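Local coordinates for protein botulinum neurotoxin type C1 (Clostridium botulinum, PDB 3R4S) that depends on two ganglioside molecules to enter cells, binding sialic acid through its receptor-binding domain, and as a bontoxilysin is a metalloendopeptidase, at residues R269-N274 against Y339-R344; E326-D331 against Y390-G395; I354-Q359 against S369-S374; I384-T389 against V405-Q410. One frame throughout, in Å; residues are numbered along the deposited sequence.

Interaction 1: R269-N274 against Y339-R344; sequences RQIVFN and YAIGLR. With SLB (N-acetyl-beta-neuraminic acid), chain C.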
# COMPACT_ATOMS: atom_id res chain seq x y z
N ARG A 269 3.89 6.04 31.82
CA ARG A 269 3.02 4.97 31.37
C ARG A 269 1.81 5.45 30.57
O ARG A 269 0.91 4.66 30.27
CB ARG A 269 2.57 4.10 32.54
CG ARG A 269 3.69 3.26 33.12
CD ARG A 269 3.18 2.44 34.28
NE ARG A 269 4.22 1.58 34.82
CZ ARG A 269 3.97 0.54 35.62
NH1 ARG A 269 2.72 0.25 35.95
NH2 ARG A 269 4.97 -0.20 36.07
N GLN A 270 1.78 6.74 30.25
CA GLN A 270 0.80 7.27 29.32
C GLN A 270 1.47 7.41 27.95
O GLN A 270 2.48 8.10 27.82
CB GLN A 270 0.27 8.62 29.78
CG GLN A 270 -0.70 9.26 28.78
CD GLN A 270 -1.80 8.30 28.35
OE1 GLN A 270 -1.99 8.03 27.16
NE2 GLN A 270 -2.52 7.76 29.32
N ILE A 271 0.92 6.76 26.94
CA ILE A 271 1.42 6.95 25.57
C ILE A 271 1.10 8.35 25.10
O ILE A 271 0.00 8.87 25.35
CB ILE A 271 0.82 5.94 24.59
CG1 ILE A 271 1.22 4.52 25.01
CG2 ILE A 271 1.29 6.24 23.17
CD1 ILE A 271 0.56 3.44 24.18
N VAL A 272 2.08 8.98 24.46
CA VAL A 272 1.90 10.32 23.91
C VAL A 272 2.50 10.38 22.52
O VAL A 272 3.38 9.59 22.18
CB VAL A 272 2.58 11.39 24.80
CG1 VAL A 272 2.04 11.31 26.22
CG2 VAL A 272 4.10 11.21 24.80
N PHE A 273 2.04 11.32 21.72
CA PHE A 273 2.56 11.47 20.37
C PHE A 273 3.43 12.71 20.25
O PHE A 273 3.00 13.82 20.56
CB PHE A 273 1.41 11.52 19.35
CG PHE A 273 0.68 10.21 19.21
CD1 PHE A 273 1.12 9.24 18.33
CD2 PHE A 273 -0.45 9.94 19.97
CE1 PHE A 273 0.45 8.03 18.20
CE2 PHE A 273 -1.13 8.73 19.85
CZ PHE A 273 -0.67 7.78 18.96
N ASN A 274 4.66 12.51 19.80
CA ASN A 274 5.62 13.59 19.62
C ASN A 274 5.91 13.85 18.15
O ASN A 274 5.91 12.93 17.34
CB ASN A 274 6.94 13.26 20.32
CG ASN A 274 6.83 13.27 21.84
OD1 ASN A 274 5.83 13.70 22.41
ND2 ASN A 274 7.88 12.80 22.51
N TYR A 339 -11.57 7.41 27.09
CA TYR A 339 -10.56 6.84 27.99
C TYR A 339 -9.20 6.82 27.32
O TYR A 339 -9.09 6.52 26.13
CB TYR A 339 -10.92 5.42 28.40
CG TYR A 339 -12.29 5.32 29.02
CD1 TYR A 339 -12.44 5.34 30.40
CD2 TYR A 339 -13.42 5.22 28.23
CE1 TYR A 339 -13.70 5.25 30.98
CE2 TYR A 339 -14.68 5.12 28.79
CZ TYR A 339 -14.81 5.14 30.17
OH TYR A 339 -16.06 5.05 30.74
N ALA A 340 -8.16 7.13 28.09
CA ALA A 340 -6.81 7.09 27.57
C ALA A 340 -6.36 5.65 27.37
O ALA A 340 -6.76 4.76 28.13
CB ALA A 340 -5.84 7.83 28.52
N ILE A 341 -5.56 5.41 26.33
CA ILE A 341 -4.82 4.16 26.22
C ILE A 341 -3.42 4.39 26.78
O ILE A 341 -2.72 5.31 26.39
CB ILE A 341 -4.72 3.68 24.76
CG1 ILE A 341 -6.12 3.34 24.22
CG2 ILE A 341 -3.79 2.47 24.67
CD1 ILE A 341 -6.18 3.01 22.72
N GLY A 342 -3.04 3.56 27.75
CA GLY A 342 -1.73 3.70 28.35
C GLY A 342 -1.03 2.37 28.39
O GLY A 342 -1.38 1.46 27.63
N LEU A 343 -0.02 2.26 29.25
CA LEU A 343 0.78 1.05 29.33
C LEU A 343 0.78 0.45 30.73
O LEU A 343 0.94 1.16 31.73
CB LEU A 343 2.21 1.33 28.88
CG LEU A 343 2.38 1.94 27.49
CD1 LEU A 343 3.72 2.66 27.38
CD2 LEU A 343 2.26 0.87 26.41
N ARG A 344 0.60 -0.86 30.80
CA ARG A 344 0.62 -1.58 32.07
C ARG A 344 1.51 -2.81 31.97
O ARG A 344 1.67 -3.40 30.90
CB ARG A 344 -0.79 -2.01 32.47
CG ARG A 344 -1.41 -2.99 31.49
CD ARG A 344 -2.71 -3.57 32.02
NE ARG A 344 -2.49 -4.38 33.22
CZ ARG A 344 -3.45 -5.04 33.85
NH1 ARG A 344 -4.70 -4.99 33.41
NH2 ARG A 344 -3.16 -5.76 34.93
C1 SLB C . 12.14 9.73 30.07
C2 SLB C . 11.55 8.35 30.19
C3 SLB C . 10.75 8.04 28.93
C4 SLB C . 10.02 6.70 29.06
C5 SLB C . 9.11 6.75 30.27
C6 SLB C . 9.94 7.07 31.51
C7 SLB C . 8.99 7.26 32.68
C8 SLB C . 9.75 7.33 34.01
C9 SLB C . 8.81 7.47 35.20
C10 SLB C . 7.37 5.06 30.61
C11 SLB C . 7.11 3.60 30.81
N5 SLB C . 8.65 5.38 30.46
O1A SLB C . 11.41 10.74 30.23
O1B SLB C . 13.36 9.81 29.78
O2 SLB C . 12.64 7.43 30.30
O4 SLB C . 9.22 6.45 27.89
O6 SLB C . 10.74 8.27 31.38
O7 SLB C . 8.27 8.49 32.43
O8 SLB C . 10.57 6.16 34.19
O9 SLB C . 8.46 8.85 35.35
O10 SLB C . 6.46 5.89 30.59
O HOH W 1 -0.07 1.61 34.49
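R269 belongs to a sialic acid pocket of the beta-trefoil receptor-binding domain, at the turn into strand 270-274, which crosses strand 339-344. The two strands cross at 119° rather than pairing along their length. R269 has a positive phi of 69°. Its N donates to O10, the acetamide oxygen of the sugar (SLB), at 2.9 Å; Y286, A266 and S268 hold the same sugar. Its O accepts a bond of 2.8 Å from L343 N, which lies in the carbonyl plane, so the sugar-binding turn is tied directly to the sheet. Glycine suits position 342 because R269 O comes within 3.4 Å of G342 CA, where a side chain would have no room. Next to this bond, I271 and L343 meet as branched, buried side chains crossing at about a right angle, with I271 CG1 3.8 Å from L343 CG and the CD1 of I271 against the CD2 of L343. The R269 side chain runs extended past L343 O to a salt bridge of its NH2 with E345. A water bonds to L343 O at 3.0 Å and only weakly, at 3.4 Å, to R269 NH1 at the edge of the guanidinium.

Interaction 2: E326-D331 against Y390-G395; sequences ETMYAD and YRFRLG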
# COMPACT_ATOMS: atom_id res chain seq x y z
N GLU A 326 -9.70 6.09 33.96
CA GLU A 326 -9.74 7.39 34.62
C GLU A 326 -10.49 8.45 33.82
O GLU A 326 -10.50 8.44 32.59
CB GLU A 326 -8.32 7.90 34.90
CG GLU A 326 -7.37 6.87 35.47
CD GLU A 326 -5.94 7.40 35.53
OE1 GLU A 326 -5.60 8.29 34.72
OE2 GLU A 326 -5.16 6.92 36.39
N THR A 327 -11.08 9.39 34.55
CA THR A 327 -11.71 10.56 33.96
C THR A 327 -10.70 11.30 33.10
O THR A 327 -9.54 11.40 33.45
CB THR A 327 -12.19 11.51 35.05
OG1 THR A 327 -13.01 10.79 35.97
CG2 THR A 327 -12.98 12.67 34.45
N MET A 328 -11.16 11.80 31.95
CA MET A 328 -10.31 12.57 31.07
C MET A 328 -10.70 14.05 31.13
O MET A 328 -11.84 14.37 31.43
CB MET A 328 -10.42 12.04 29.63
CG MET A 328 -9.77 10.69 29.44
SD MET A 328 -7.99 10.84 29.18
CE MET A 328 -7.92 11.03 27.40
N TYR A 329 -9.73 14.93 30.86
CA TYR A 329 -9.96 16.37 30.92
C TYR A 329 -9.47 16.99 29.63
O TYR A 329 -8.37 16.69 29.17
CB TYR A 329 -9.21 16.99 32.11
CG TYR A 329 -9.54 16.33 33.43
CD1 TYR A 329 -10.55 16.83 34.25
CD2 TYR A 329 -8.86 15.19 33.84
CE1 TYR A 329 -10.87 16.21 35.45
CE2 TYR A 329 -9.18 14.55 35.04
CZ TYR A 329 -10.18 15.07 35.84
OH TYR A 329 -10.49 14.45 37.03
N ALA A 330 -10.29 17.85 29.04
CA ALA A 330 -9.93 18.54 27.81
C ALA A 330 -10.27 20.02 27.92
O ALA A 330 -11.24 20.39 28.59
CB ALA A 330 -10.66 17.91 26.63
N ASP A 331 -9.47 20.86 27.27
CA ASP A 331 -9.65 22.31 27.31
C ASP A 331 -11.09 22.75 27.06
O ASP A 331 -11.66 23.49 27.86
CB ASP A 331 -8.70 23.01 26.34
CG ASP A 331 -7.30 23.12 26.89
OD1 ASP A 331 -6.40 23.62 26.18
OD2 ASP A 331 -7.11 22.71 28.05
N TYR A 390 -5.53 15.92 25.38
CA TYR A 390 -6.12 15.98 26.72
C TYR A 390 -5.12 16.43 27.79
O TYR A 390 -3.90 16.41 27.57
CB TYR A 390 -6.75 14.63 27.08
CG TYR A 390 -7.82 14.21 26.10
CD1 TYR A 390 -9.15 14.56 26.30
CD2 TYR A 390 -7.50 13.48 24.95
CE1 TYR A 390 -10.13 14.19 25.39
CE2 TYR A 390 -8.48 13.11 24.04
CZ TYR A 390 -9.79 13.46 24.27
OH TYR A 390 -10.76 13.09 23.38
N ARG A 391 -5.64 16.83 28.94
CA ARG A 391 -4.82 17.39 30.02
C ARG A 391 -4.37 16.31 31.01
O ARG A 391 -5.20 15.61 31.58
CB ARG A 391 -5.58 18.49 30.75
CG ARG A 391 -5.74 19.77 29.96
CD ARG A 391 -4.75 20.83 30.42
NE ARG A 391 -4.80 22.01 29.57
CZ ARG A 391 -3.88 22.97 29.53
NH1 ARG A 391 -2.79 22.90 30.30
NH2 ARG A 391 -4.04 24.00 28.71
N PHE A 392 -3.07 16.19 31.21
CA PHE A 392 -2.51 15.23 32.15
C PHE A 392 -1.43 15.88 33.00
O PHE A 392 -0.91 16.95 32.67
CB PHE A 392 -1.83 14.06 31.42
CG PHE A 392 -2.75 13.20 30.60
CD1 PHE A 392 -3.26 12.01 31.12
CD2 PHE A 392 -3.05 13.53 29.29
CE1 PHE A 392 -4.09 11.20 30.35
CE2 PHE A 392 -3.86 12.72 28.52
CZ PHE A 392 -4.39 11.56 29.04
N ARG A 393 -1.07 15.21 34.09
CA ARG A 393 0.15 15.50 34.82
C ARG A 393 1.05 14.29 34.63
O ARG A 393 0.80 13.23 35.21
CB ARG A 393 -0.12 15.71 36.31
CG ARG A 393 -1.00 16.91 36.64
CD ARG A 393 -1.11 17.12 38.16
NE ARG A 393 -1.89 18.32 38.46
CZ ARG A 393 -3.20 18.34 38.67
NH1 ARG A 393 -3.89 17.21 38.62
NH2 ARG A 393 -3.81 19.48 38.92
N LEU A 394 2.08 14.43 33.82
CA LEU A 394 3.01 13.34 33.58
C LEU A 394 4.43 13.76 33.92
O LEU A 394 4.75 14.94 33.90
CB LEU A 394 2.94 12.91 32.10
CG LEU A 394 1.57 12.61 31.48
CD1 LEU A 394 1.71 12.38 29.97
CD2 LEU A 394 0.91 11.42 32.16
N GLY A 395 5.27 12.78 34.24
CA GLY A 395 6.69 13.03 34.42
C GLY A 395 7.08 14.18 35.34
O GLY A 395 7.92 15.01 34.99
O HOH W 2 -6.97 13.72 30.76
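Met-aromatic contacts and a surface salt bridge fasten the loop between strands 317-323 and 338-345 of the beta-trefoil to the end of strand 381-392. M328, bent at both chi2 and chi3, places its tip between the Y390 and F392 rings. Its CE lies over one face of Y390, 3.7 Å from the ring centroid, a CH-pi contact, while SD approaches F392 obliquely, 3.7 Å from CZ. A flexible thioether suits this place, since its methyl and sulfur can serve different rings; I338 and A340 border it as well. The loop backbone joins the strand through Y329 O, which accepts an almost straight bond (175°) of 2.7 Å from R391 N. That same carbonyl oxygen lies at the edge of the Y390 ring, in its plane. Farther out, D331 OD2 uses its syn lone pair to take R391 NE at 2.9 Å. R391 NH2 adds only weak bonds to D331; the carboxylate and guanidinium planes are 35° apart. Both charged groups have further partners: N402 for D331 OD1 and the carbonyl of R400 for R391 NH1. A water bridges Y329 N, at 3.0 Å, to R391 O, at 2.7 Å, and sits over the centre of the F392 ring.

Interaction 3: I354-Q359 against S369-S374; sequences IIFQIQ and SQIFKS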
# COMPACT_ATOMS: atom_id res chain seq x y z
N ILE A 354 -6.89 -5.00 28.07
CA ILE A 354 -5.90 -4.93 26.98
C ILE A 354 -6.44 -5.49 25.66
O ILE A 354 -5.74 -5.46 24.64
CB ILE A 354 -4.60 -5.68 27.30
CG1 ILE A 354 -4.82 -7.20 27.18
CG2 ILE A 354 -4.03 -5.25 28.67
CD1 ILE A 354 -3.55 -8.00 27.25
N ILE A 355 -7.67 -5.99 25.68
CA ILE A 355 -8.20 -6.73 24.53
C ILE A 355 -8.85 -5.84 23.46
O ILE A 355 -9.71 -5.00 23.76
CB ILE A 355 -9.19 -7.84 24.98
CG1 ILE A 355 -8.50 -8.78 25.98
CG2 ILE A 355 -9.71 -8.63 23.78
CD1 ILE A 355 -9.42 -9.86 26.51
N PHE A 356 -8.42 -6.02 22.21
CA PHE A 356 -8.98 -5.27 21.08
C PHE A 356 -9.38 -6.20 19.92
O PHE A 356 -8.96 -7.37 19.86
CB PHE A 356 -7.98 -4.22 20.58
CG PHE A 356 -7.69 -3.14 21.60
CD1 PHE A 356 -8.49 -2.02 21.68
CD2 PHE A 356 -6.64 -3.28 22.50
CE1 PHE A 356 -8.25 -1.03 22.62
CE2 PHE A 356 -6.38 -2.30 23.44
CZ PHE A 356 -7.19 -1.17 23.51
N GLN A 357 -10.21 -5.67 19.02
CA GLN A 357 -10.56 -6.37 17.78
C GLN A 357 -10.23 -5.48 16.60
O GLN A 357 -10.55 -4.29 16.61
CB GLN A 357 -12.05 -6.73 17.75
CG GLN A 357 -12.47 -7.52 16.49
CD GLN A 357 -13.93 -7.98 16.51
OE1 GLN A 357 -14.84 -7.16 16.53
NE2 GLN A 357 -14.14 -9.29 16.49
N ILE A 358 -9.60 -6.05 15.58
CA ILE A 358 -9.14 -5.27 14.42
C ILE A 358 -10.00 -5.48 13.18
O ILE A 358 -10.60 -6.53 13.00
CB ILE A 358 -7.65 -5.54 14.10
CG1 ILE A 358 -7.08 -4.42 13.23
CG2 ILE A 358 -7.47 -6.93 13.44
CD1 ILE A 358 -5.56 -4.33 13.26
N GLN A 359 -10.09 -4.44 12.34
CA GLN A 359 -10.75 -4.52 11.04
C GLN A 359 -9.90 -3.73 10.05
O GLN A 359 -9.35 -2.68 10.41
CB GLN A 359 -12.16 -3.92 11.09
CG GLN A 359 -13.13 -4.62 12.06
CD GLN A 359 -13.54 -6.00 11.58
OE1 GLN A 359 -13.21 -6.38 10.46
NE2 GLN A 359 -14.26 -6.75 12.41
N SER A 369 -6.25 0.57 9.45
CA SER A 369 -7.17 -0.28 10.17
C SER A 369 -7.99 0.52 11.15
O SER A 369 -7.69 1.68 11.45
CB SER A 369 -6.40 -1.38 10.92
OG SER A 369 -5.51 -0.79 11.88
N GLN A 370 -9.05 -0.10 11.64
CA GLN A 370 -9.80 0.43 12.76
C GLN A 370 -9.68 -0.59 13.87
O GLN A 370 -9.63 -1.80 13.61
CB GLN A 370 -11.25 0.70 12.40
CG GLN A 370 -11.44 1.90 11.47
CD GLN A 370 -12.90 2.22 11.24
OE1 GLN A 370 -13.67 1.36 10.87
NE2 GLN A 370 -13.28 3.48 11.48
N ILE A 371 -9.58 -0.10 15.10
CA ILE A 371 -9.30 -0.97 16.23
C ILE A 371 -10.32 -0.71 17.31
O ILE A 371 -10.48 0.42 17.78
CB ILE A 371 -7.87 -0.76 16.74
CG1 ILE A 371 -6.88 -0.91 15.58
CG2 ILE A 371 -7.55 -1.74 17.88
CD1 ILE A 371 -5.46 -0.42 15.91
N PHE A 372 -11.04 -1.76 17.67
CA PHE A 372 -12.18 -1.63 18.54
C PHE A 372 -11.88 -2.30 19.87
O PHE A 372 -11.28 -3.38 19.90
CB PHE A 372 -13.39 -2.32 17.89
CG PHE A 372 -13.83 -1.68 16.60
CD1 PHE A 372 -14.82 -0.71 16.59
CD2 PHE A 372 -13.23 -2.04 15.40
CE1 PHE A 372 -15.22 -0.11 15.41
CE2 PHE A 372 -13.63 -1.45 14.20
CZ PHE A 372 -14.63 -0.49 14.20
N LYS A 373 -12.31 -1.66 20.95
CA LYS A 373 -12.21 -2.26 22.29
C LYS A 373 -13.17 -3.44 22.39
O LYS A 373 -14.35 -3.32 22.06
CB LYS A 373 -12.53 -1.24 23.37
CG LYS A 373 -12.30 -1.79 24.78
CD LYS A 373 -10.80 -1.97 25.07
CE LYS A 373 -10.56 -2.75 26.38
NZ LYS A 373 -10.87 -4.20 26.21
N SER A 374 -12.65 -4.58 22.84
CA SER A 374 -13.39 -5.83 22.76
C SER A 374 -13.24 -6.63 24.04
O SER A 374 -12.29 -6.44 24.78
CB SER A 374 -12.83 -6.65 21.60
OG SER A 374 -13.46 -7.92 21.49
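Backbone hydrogen bonds make this an antiparallel beta hairpin of the beta-trefoil domain, with Q357 opposite F372 and Q359 opposite Q370 as hydrogen-bonded pairs. The shortest of the four bonds runs from Q357 N to F372 O, 2.7 Å; F372 N returns one to Q357 O. Between these two hydrogen-bonded pairs, I358 faces I371 in a non-hydrogen-bonded pair.

At the open end, polar contacts grip I355 O twice: K373 NZ reaches one of its lone pairs at 2.8 Å, and S374 N comes from above the carbonyl plane at 3.1 Å. Bends at chi2 and chi4 curl the K373 chain back for this, and its buried ammonium also bonds to D352 O and weakly to S374 O. A long amine thus suits a spot lined with carbonyls, which would probably stabilise its charge.

Apolar contacts fill the rest. F356 sets its CB against I371 CG2 and its CE1 against K373 CD, each at 3.7 Å. I358 and I371 meet through their CG1 atoms, 4.2 Å apart. On the face of Q357 and Q359, Q359 CG touches F372 CE2 at 3.9 Å, crossing it at about a right angle.

The I354 side chain, about 4 Å from a bound N-acetyl-alpha-neuraminic acid, puts this end beside a sialic acid site. Strand 307-314 flanks segment 354-359, strand 381-392 pairs with segment 369-374, and I371 packs on W424 and F426 of strand 424-428.

Interaction 4: I384-T389 against V405-Q410; sequences ICSIGT and VPTVKQ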
# COMPACT_ATOMS: atom_id res chain seq x y z
N ILE A 384 -14.18 2.40 20.08
CA ILE A 384 -13.27 2.49 18.95
C ILE A 384 -12.05 3.31 19.35
O ILE A 384 -12.17 4.28 20.11
CB ILE A 384 -13.97 3.15 17.72
CG1 ILE A 384 -13.17 2.91 16.43
CG2 ILE A 384 -14.23 4.65 17.95
CD1 ILE A 384 -13.89 3.37 15.18
N CYS A 385 -10.88 2.93 18.85
CA CYS A 385 -9.64 3.66 19.14
C CYS A 385 -9.52 4.93 18.32
O CYS A 385 -9.68 4.90 17.09
CB CYS A 385 -8.41 2.77 18.92
SG CYS A 385 -8.33 1.43 20.11
N SER A 386 -9.25 6.03 18.99
CA SER A 386 -9.10 7.32 18.34
C SER A 386 -7.88 8.02 18.94
O SER A 386 -7.03 7.39 19.56
CB SER A 386 -10.37 8.15 18.53
OG SER A 386 -10.34 9.32 17.74
N ILE A 387 -7.81 9.34 18.77
CA ILE A 387 -6.67 10.12 19.20
C ILE A 387 -7.17 11.53 19.51
O ILE A 387 -8.13 12.00 18.88
CB ILE A 387 -5.59 10.16 18.09
CG1 ILE A 387 -4.31 10.81 18.60
CG2 ILE A 387 -6.12 10.89 16.84
CD1 ILE A 387 -3.12 10.64 17.64
N GLY A 388 -6.56 12.19 20.48
CA GLY A 388 -6.92 13.56 20.79
C GLY A 388 -6.01 14.24 21.81
O GLY A 388 -5.09 13.62 22.36
N THR A 389 -6.29 15.51 22.08
CA THR A 389 -5.46 16.30 22.98
C THR A 389 -6.15 16.45 24.33
O THR A 389 -7.23 17.03 24.41
CB THR A 389 -5.18 17.68 22.38
OG1 THR A 389 -4.43 17.52 21.18
CG2 THR A 389 -4.39 18.56 23.37
N VAL A 405 -2.70 12.04 22.73
CA VAL A 405 -2.68 10.68 23.27
C VAL A 405 -3.66 9.77 22.54
O VAL A 405 -4.67 10.24 22.02
CB VAL A 405 -3.05 10.69 24.77
CG1 VAL A 405 -2.09 11.57 25.55
CG2 VAL A 405 -4.50 11.18 24.98
N PRO A 406 -3.37 8.45 22.49
CA PRO A 406 -4.36 7.54 21.93
C PRO A 406 -5.50 7.36 22.92
O PRO A 406 -5.29 7.40 24.14
CB PRO A 406 -3.58 6.23 21.75
CG PRO A 406 -2.57 6.26 22.85
CD PRO A 406 -2.18 7.73 23.01
N THR A 407 -6.71 7.18 22.40
CA THR A 407 -7.88 7.03 23.26
C THR A 407 -8.80 5.93 22.77
O THR A 407 -8.69 5.45 21.62
CB THR A 407 -8.74 8.31 23.28
OG1 THR A 407 -9.21 8.58 21.95
CG2 THR A 407 -7.94 9.51 23.81
N VAL A 408 -9.72 5.53 23.65
CA VAL A 408 -10.88 4.73 23.28
C VAL A 408 -12.12 5.58 23.54
O VAL A 408 -12.27 6.15 24.61
CB VAL A 408 -11.00 3.44 24.11
CG1 VAL A 408 -12.30 2.70 23.78
CG2 VAL A 408 -9.77 2.54 23.89
N LYS A 409 -12.97 5.69 22.53
CA LYS A 409 -14.28 6.32 22.68
C LYS A 409 -15.31 5.20 22.82
O LYS A 409 -15.50 4.40 21.90
CB LYS A 409 -14.60 7.15 21.43
CG LYS A 409 -16.04 7.65 21.33
CD LYS A 409 -16.42 8.44 22.57
CE LYS A 409 -17.70 9.26 22.34
NZ LYS A 409 -18.86 8.38 22.06
N GLN A 410 -15.95 5.13 23.98
CA GLN A 410 -17.03 4.17 24.18
C GLN A 410 -18.39 4.88 24.03
O GLN A 410 -18.51 5.82 23.23
CB GLN A 410 -16.89 3.43 25.52
CG GLN A 410 -15.57 2.66 25.62
CD GLN A 410 -15.55 1.62 26.73
OE1 GLN A 410 -15.96 1.88 27.86
NE2 GLN A 410 -15.06 0.43 26.41
O HOH W 3 -10.21 11.22 21.32
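I384 opens a regular antiparallel pairing of the beta-trefoil hairpin 381-392/401-409 by exchanging two bonds with K409: K409 N reaches I384 O at 2.9 Å, in the carbonyl plane, and I384 N donates in return to K409 O from above the plane of the K409 carbonyl. Next comes C385, in a non-hydrogen-bonded pair with V408; its SG, anti to the carbonyl carbon (chi1 -67°), rests 4.2 Å from V408 CG2, and its CA approaches T407 O to 3.2 Å. A small thiol suits this buried face, where I341, I371 and F356 also pack on C385.

S386 N donates to T407 O at 2.8 Å. The return bond from T407 N to S386 O comes in 51° above the carbonyl plane, so it is not on a lone pair. The two hydroxyl residues share a face: S386 CB lies 3.6 Å from T407 OG1, while S386 OG turns to the hydroxyl of S421. T407 OG1 also holds a water at 2.9 Å, which donates a weak bond to I387 O.

I387 stands opposite P406. A proline fits this non-hydrogen-bonded position because no amide hydrogen is needed there for the pairing. With CG1 anti to the backbone N (chi1 -172°), I387 lays that atom 3.5 Å from V405 O. G388, nearly fully extended, a conformation easy without a side chain, completes the pairing: V405 N donates to G388 O at 2.9 Å, nearly along the C=O axis, and G388 N to V405 O.

Strand 367-374 lies along the other edge of segment 384-389, strand 338-345 pairs with segment 405-410, and strand 270-275 packs on I387 and P406.

How the interactions relate
From the N terminus, interaction 1 closes the first loop when 339-344 returns to 269-274. Interaction 2 opens inside that loop, at 326-331, and closes only at 390-395, so the two cross. Interaction 3, a short hairpin, is nested within the loop of interaction 2 and follows interaction 1 in series. Interaction 4 opens on 384-389, just before interaction 2 closes on the same strand, and ends at 405-410, crossing it. Backbone bonds join interaction 4 to interaction 3 through C385 and I371, and to interaction 1 through V408 and Y339. Interactions 3 and 4 join neighbouring trefoil strands, interaction 2 ties in a loop and interaction 1 the sialic acid-binding turn.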